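PDB 1VL4: PmbA-related protein from Thermotoga maritima, which belongs to the peptidase U62 family and may act as a metallopeptidase or as a modulator of DNA gyrase. Local coordinates for residues 111-116 with 169-174. Residues are numbered along the deposited sequence; the frame is centred on the assembly and turned at random.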
# COMPACT_ATOMS: atom_id res chain seq x y z
N LYS A 111 33.50 14.02 0.17
CA LYS A 111 33.13 14.32 -1.20
C LYS A 111 32.41 15.66 -1.33
O LYS A 111 31.91 16.18 -0.34
CB LYS A 111 32.22 13.22 -1.76
CG LYS A 111 32.91 11.88 -1.93
CD LYS A 111 34.02 11.89 -3.00
CE LYS A 111 34.79 10.57 -3.03
NZ LYS A 111 35.79 10.57 -4.15
N GLU A 112 32.31 16.18 -2.56
CA GLU A 112 31.50 17.36 -2.87
C GLU A 112 30.11 16.94 -3.40
O GLU A 112 29.98 15.98 -4.18
CB GLU A 112 32.13 18.23 -3.94
CG GLU A 112 33.51 18.75 -3.57
CD GLU A 112 34.07 19.79 -4.60
OE1 GLU A 112 33.33 20.23 -5.56
OE2 GLU A 112 35.26 20.13 -4.41
N TYR A 113 29.12 17.77 -3.05
CA TYR A 113 27.74 17.56 -3.28
C TYR A 113 27.26 18.78 -3.99
O TYR A 113 27.70 19.87 -3.68
CB TYR A 113 27.01 17.39 -1.93
CG TYR A 113 27.41 16.09 -1.22
CD1 TYR A 113 28.54 16.04 -0.43
CD2 TYR A 113 26.66 14.95 -1.34
CE1 TYR A 113 28.93 14.86 0.20
CE2 TYR A 113 27.03 13.76 -0.70
CZ TYR A 113 28.19 13.74 0.06
OH TYR A 113 28.59 12.59 0.67
N ARG A 114 26.31 18.60 -4.91
CA ARG A 114 25.70 19.72 -5.64
C ARG A 114 24.84 20.51 -4.67
O ARG A 114 24.01 19.96 -3.97
CB ARG A 114 24.81 19.22 -6.77
CG ARG A 114 25.53 18.50 -7.89
CD ARG A 114 24.57 18.31 -9.13
NE ARG A 114 25.38 17.96 -10.33
CZ ARG A 114 24.98 18.10 -11.58
NH1 ARG A 114 23.78 18.57 -11.86
NH2 ARG A 114 25.79 17.74 -12.57
N GLU A 115 25.00 21.81 -4.71
CA GLU A 115 24.13 22.78 -4.01
C GLU A 115 22.85 22.99 -4.79
O GLU A 115 22.90 23.36 -5.96
CB GLU A 115 24.88 24.08 -3.85
CG GLU A 115 24.07 25.34 -3.40
CD GLU A 115 23.36 25.16 -2.06
OE1 GLU A 115 23.83 24.34 -1.23
OE2 GLU A 115 22.34 25.87 -1.85
N MET A 116 21.70 22.80 -4.12
CA MET A 116 20.39 22.91 -4.78
C MET A 116 19.35 23.49 -3.81
O MET A 116 19.40 23.21 -2.60
CB MET A 116 19.96 21.58 -5.38
CG MET A 116 19.96 20.46 -4.44
SD MET A 116 19.41 18.85 -5.04
CE MET A 116 20.79 18.38 -6.09
N LEU A 169 32.97 6.68 9.23
CA LEU A 169 33.94 6.93 8.14
C LEU A 169 33.97 8.40 7.73
O LEU A 169 34.52 8.78 6.67
CB LEU A 169 33.64 6.04 6.92
CG LEU A 169 33.79 4.55 7.11
CD1 LEU A 169 32.55 3.97 7.82
CD2 LEU A 169 34.01 3.94 5.70
N GLY A 170 33.40 9.25 8.56
CA GLY A 170 33.43 10.67 8.30
C GLY A 170 32.28 11.23 7.50
O GLY A 170 32.22 12.43 7.31
N LEU A 171 31.34 10.39 7.05
CA LEU A 171 30.17 10.93 6.36
C LEU A 171 29.38 11.74 7.33
O LEU A 171 29.16 11.36 8.52
CB LEU A 171 29.25 9.80 5.85
CG LEU A 171 28.06 10.17 4.96
CD1 LEU A 171 28.57 10.69 3.61
CD2 LEU A 171 27.09 8.96 4.77
N ASP A 172 28.95 12.89 6.85
CA ASP A 172 28.08 13.77 7.61
C ASP A 172 27.34 14.76 6.66
O ASP A 172 27.87 15.80 6.27
CB ASP A 172 28.85 14.52 8.66
CG ASP A 172 27.91 15.20 9.68
OD1 ASP A 172 26.67 15.09 9.52
OD2 ASP A 172 28.42 15.79 10.65
N VAL A 173 26.13 14.39 6.26
CA VAL A 173 25.41 15.12 5.21
C VAL A 173 24.00 15.39 5.70
O VAL A 173 23.48 14.64 6.51
CB VAL A 173 25.43 14.34 3.80
CG1 VAL A 173 26.83 14.31 3.24
CG2 VAL A 173 24.85 12.94 3.86
N GLU A 174 23.42 16.51 5.27
CA GLU A 174 22.09 16.91 5.73
C GLU A 174 21.47 17.62 4.56
O GLU A 174 22.17 18.27 3.80
CB GLU A 174 22.17 17.82 6.96
CG GLU A 174 20.83 18.40 7.44
CD GLU A 174 20.45 19.77 6.82
OE1 GLU A 174 21.33 20.49 6.31
OE2 GLU A 174 19.24 20.14 6.87
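Tyr-113 reaches Val-173 because its CG stands anti to its own carbonyl carbon (chi1 -68°), which carries the phenol across from the extended segment 111-116. Val-173 answers with CG1, and this one methyl meets the hydroxyl end of the ring obliquely, 3.5 Å from Tyr-113 CZ. Ring atom CE1 of Tyr-113 follows at 3.7 Å from Val-173 CG1 and CE2 at 4.0 Å, so the methyl sits somewhat nearer the CE1 side. On Leu-171 the first torsion places CG opposite the backbone N (chi1 -173°), which swings the branch toward the phenol, and CD1 comes to 3.5 Å from Tyr-113 OH. Both aliphatic side chains cross the tyrosine at about a right angle. The two backbones stay well apart, with 9.1 Å between CA of Tyr-113 and CA of Val-173, a gap that a long, rigid aromatic side chain can span. Segment 169-174 covers the turn between strands 148-167 and 172-188, neighbours in the six-stranded antiparallel sheet, and the opening of the second strand; segment 111-116 belongs to the loop linking helix 84-93 to helix 128-143. Tyrosine suits this junction because its ring offers carbon to the sheet while its hydroxyl is hydrogen-bonded to the carbonyl O of Gly-301, in a loop whose Phe-297 and Pro-303 also touch the Tyr-113 side chain. With an alanine in place of Tyr-113, the methyls of Val-173 and Leu-171 would probably lose their packing partner across this contact and the Gly-301 carbonyl its bond from the phenol. Beta-branched Val-173 fits an extended strand, and the longer Leu-171, buried, also packs on Ile-165 of the preceding strand and on Gln-34 of strand 32-48.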